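Local coordinates for protein apical membrane antigen AMA1 (Toxoplasma gondii ME49, PDB 4YIV) that acts in host-cell invasion as a microneme protein and forms part of the moving junction between the parasite's apical tip and the host membrane, at residues 21-24 against 25-28. Residues are numbered along the deposited sequence; the frame is centred on the assembly and turned at random.
With CO (cobalt (II) ion), chain I; NAG (2-acetamido-2-deoxy-beta-D-glucopyranose), chain B.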
ATOM      1  N   LYS A  21      16.426  15.006  -2.546  1.00 43.87           N
ATOM      2  CA  LYS A  21      15.538  15.076  -1.385  1.00 45.18           C
ATOM      3  C   LYS A  21      14.098  14.750  -1.736  1.00 47.26           C
ATOM      4  O   LYS A  21      13.431  13.962  -1.064  1.00 46.52           O
ATOM      5  CB  LYS A  21      15.545  16.478  -0.781  1.00 51.54           C
ATOM      6  CG  LYS A  21      16.219  16.628   0.547  1.00 63.59           C
ATOM      7  CD  LYS A  21      16.067  18.065   1.073  1.00 70.11           C
ATOM      8  CE  LYS A  21      16.548  18.190   2.515  1.00 75.89           C
ATOM      9  NZ  LYS A  21      17.225  19.497   2.781  1.00 81.90           N
ATOM     10  N   THR A  22      13.616  15.417  -2.777  1.00 46.64           N
ATOM     11  CA  THR A  22      12.245  15.245  -3.229  1.00 50.69           C
ATOM     12  C   THR A  22      11.997  13.784  -3.576  1.00 42.26           C
ATOM     13  O   THR A  22      10.968  13.227  -3.222  1.00 41.28           O
ATOM     14  CB  THR A  22      11.951  16.125  -4.449  1.00 48.44           C
ATOM     15  OG1 THR A  22      12.100  17.508  -4.087  1.00 52.53           O
ATOM     16  CG2 THR A  22      10.545  15.889  -4.936  1.00 44.53           C
ATOM     17  N   PHE A  23      12.956  13.165  -4.257  1.00 40.23           N
ATOM     18  CA  PHE A  23      12.810  11.778  -4.663  1.00 41.90           C
ATOM     19  C   PHE A  23      12.735  10.879  -3.438  1.00 41.19           C
ATOM     20  O   PHE A  23      11.846  10.024  -3.345  1.00 38.10           O
ATOM     21  CB  PHE A  23      13.963  11.355  -5.571  1.00 44.26           C
ATOM     22  CG  PHE A  23      14.048   9.867  -5.812  1.00 44.12           C
ATOM     23  CD1 PHE A  23      13.229   9.241  -6.740  1.00 44.86           C
ATOM     24  CD2 PHE A  23      14.959   9.101  -5.104  1.00 44.72           C
ATOM     25  CE1 PHE A  23      13.313   7.870  -6.949  1.00 46.31           C
ATOM     26  CE2 PHE A  23      15.062   7.734  -5.310  1.00 46.50           C
ATOM     27  CZ  PHE A  23      14.240   7.113  -6.227  1.00 43.09           C
ATOM     28  N   MET A  24      13.640  11.092  -2.486  1.00 38.34           N
ATOM     29  CA  MET A  24      13.687  10.260  -1.286  1.00 35.18           C
ATOM     30  C   MET A  24      12.479  10.426  -0.379  1.00 33.68           C
ATOM     31  O   MET A  24      12.158   9.508   0.388  1.00 33.70           O
ATOM     32  CB  MET A  24      14.942  10.547  -0.477  1.00 37.10           C
ATOM     33  CG  MET A  24      16.225  10.078  -1.129  1.00 37.44           C
ATOM     34  SD  MET A  24      16.296   8.318  -1.500  1.00 42.14           S
ATOM     35  CE  MET A  24      16.252   7.659   0.164  1.00 39.31           C
ATOM     36  N   GLU A  25      11.833  11.592  -0.435  1.00 34.85           N
ATOM     37  CA  GLU A  25      10.603  11.843   0.327  1.00 37.59           C
ATOM     38  C   GLU A  25       9.513  10.780   0.077  1.00 34.87           C
ATOM     39  O   GLU A  25       8.771  10.408   0.983  1.00 34.69           O
ATOM     40  CB  GLU A  25      10.035  13.226  -0.027  1.00 42.98           C
ATOM     41  CG  GLU A  25      10.482  14.353   0.887  1.00 52.38           C
ATOM     42  CD  GLU A  25       9.503  14.637   2.028  1.00 49.68           C
ATOM     43  OE1 GLU A  25       8.347  15.012   1.761  1.00 43.21           O
ATOM     44  OE2 GLU A  25       9.894  14.513   3.204  1.00 59.54           O
ATOM     45  N   ARG A  26       9.444  10.256  -1.137  1.00 29.45           N
ATOM     46  CA  ARG A  26       8.371   9.338  -1.476  1.00 27.77           C
ATOM     47  C   ARG A  26       8.413   8.065  -0.641  1.00 29.89           C
ATOM     48  O   ARG A  26       7.432   7.306  -0.616  1.00 29.97           O
ATOM     49  CB  ARG A  26       8.409   8.995  -2.964  1.00 29.43           C
ATOM     50  CG  ARG A  26       9.498   8.080  -3.376  1.00 32.23           C
ATOM     51  CD  ARG A  26       9.626   7.994  -4.890  1.00 41.43           C
ATOM     52  NE  ARG A  26       9.587   9.311  -5.514  1.00 50.18           N
ATOM     53  CZ  ARG A  26       9.587   9.531  -6.825  1.00 57.25           C
ATOM     54  NH1 ARG A  26       9.635   8.508  -7.687  1.00 57.44           N
ATOM     55  NH2 ARG A  26       9.549  10.787  -7.259  1.00 55.85           N
ATOM     56  N   PHE A  27       9.534   7.824   0.035  1.00 28.35           N
ATOM     57  CA  PHE A  27       9.676   6.602   0.808  1.00 27.68           C
ATOM     58  C   PHE A  27       9.284   6.774   2.256  1.00 27.54           C
ATOM     59  O   PHE A  27       9.306   5.810   3.021  1.00 32.86           O
ATOM     60  CB  PHE A  27      11.100   6.093   0.715  1.00 26.33           C
ATOM     61  CG  PHE A  27      11.491   5.700  -0.676  1.00 29.13           C
ATOM     62  CD1 PHE A  27      10.865   4.648  -1.300  1.00 25.12           C
ATOM     63  CD2 PHE A  27      12.451   6.422  -1.382  1.00 34.03           C
ATOM     64  CE1 PHE A  27      11.199   4.284  -2.589  1.00 30.61           C
ATOM     65  CE2 PHE A  27      12.790   6.068  -2.668  1.00 30.31           C
ATOM     66  CZ  PHE A  27      12.175   5.001  -3.275  1.00 29.95           C
ATOM     67  N   ASN A  28       8.950   7.987   2.656  1.00 27.58           N
ATOM     68  CA  ASN A  28       8.578   8.262   4.038  1.00 28.33           C
ATOM     69  C   ASN A  28       7.103   8.075   4.273  1.00 20.81           C
ATOM     70  O   ASN A  28       6.358   8.974   4.179  1.00 23.98           O
ATOM     71  CB  ASN A  28       9.040   9.646   4.503  1.00 31.44           C
ATOM     72  CG  ASN A  28       8.917   9.825   6.008  1.00 38.53           C
ATOM     73  OD1 ASN A  28       8.216   9.084   6.658  1.00 36.37           O
ATOM     74  ND2 ASN A  28       9.625  10.798   6.558  1.00 27.17           N
TER
HETATM   75 CO    CO I 508       6.574  15.980   2.663  0.75 56.83          CO
HETATM   76  C1  NAG B 501       9.828  11.071   8.001  1.00 43.94           C
HETATM   77  C2  NAG B 501      11.072  11.725   8.594  1.00 45.99           C
HETATM   78  C3  NAG B 501      10.881  12.045  10.070  1.00 44.26           C
HETATM   79  C4  NAG B 501       9.598  12.835  10.264  1.00 46.70           C
HETATM   80  C5  NAG B 501       8.425  12.085   9.647  1.00 47.63           C
HETATM   81  C6  NAG B 501       7.129  12.870   9.815  1.00 42.92           C
HETATM   82  C7  NAG B 501      12.896  10.819   7.275  1.00 41.61           C
HETATM   83  C8  NAG B 501      13.973   9.778   7.190  1.00 37.97           C
HETATM   84  N2  NAG B 501      12.221  10.857   8.421  1.00 42.39           N
HETATM   85  O3  NAG B 501      11.994  12.811  10.544  1.00 54.61           O
HETATM   86  O4  NAG B 501       9.361  13.031  11.663  1.00 56.28           O
HETATM   87  O5  NAG B 501       8.661  11.855   8.258  1.00 42.01           O
HETATM   88  O6  NAG B 501       7.193  14.071   9.038  1.00 47.36           O
HETATM   89  O7  NAG B 501      12.656  11.582   6.354  1.00 50.33           O
HETATM   90  O   HOH W   1       8.510  17.191   3.643  1.00 53.24           O
HETATM   91  O   HOH W   2       6.195  17.914   3.372  1.00 41.07           O
HETATM   92  O   HOH W   3       4.632  16.486   1.932  1.00 49.23           O
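A T-shaped stack of Phe-27 on Phe-23 forms near the N-terminus of this AMA1 ectodomain fragment, where the chain passes from helix 18-25 into a type I beta turn from Glu-25 to Asn-28. The edge of the Phe-27 ring is directed at the face of Phe-23, with ring planes 82° apart and centroids separated by 5.6 Å. Leu-233 touches both rings, and Phe-238 adds a second edge-to-face partner to Phe-27, packing this segment against strands 233-234 and 236-242. Arg-26 also approaches Phe-23: CD1 of Phe-23 lies over the centre of the guanidinium at 3.7 Å from Arg-26 CZ, the two planes being inclined by 47°. A bend at chi3 (46°) turns the guanidinium back toward Phe-23 CD1, while its NH1 is hydrogen-bonded to the carbonyl of Pro-356. Glu-25 N bonds to Lys-21 O at 2.9 Å, four residues back, whereas Arg-26 N and Phe-27 N reach only three, to Phe-23 O and Met-24 O. The turn closes with Asn-28 N on Glu-25 O and places two bound groups beside it. Glu-25 OE1, also hydrogen-bonded to His-32 NE2, binds the cobalt ion at 2.2 Å together with His-31 and three waters. Asn-28 OD1 accepts a hydrogen bond from His-31 N, and ND2 of Asn-28 carries the N-linked glycan through a 1.5 Å covalent bond to NAG C1.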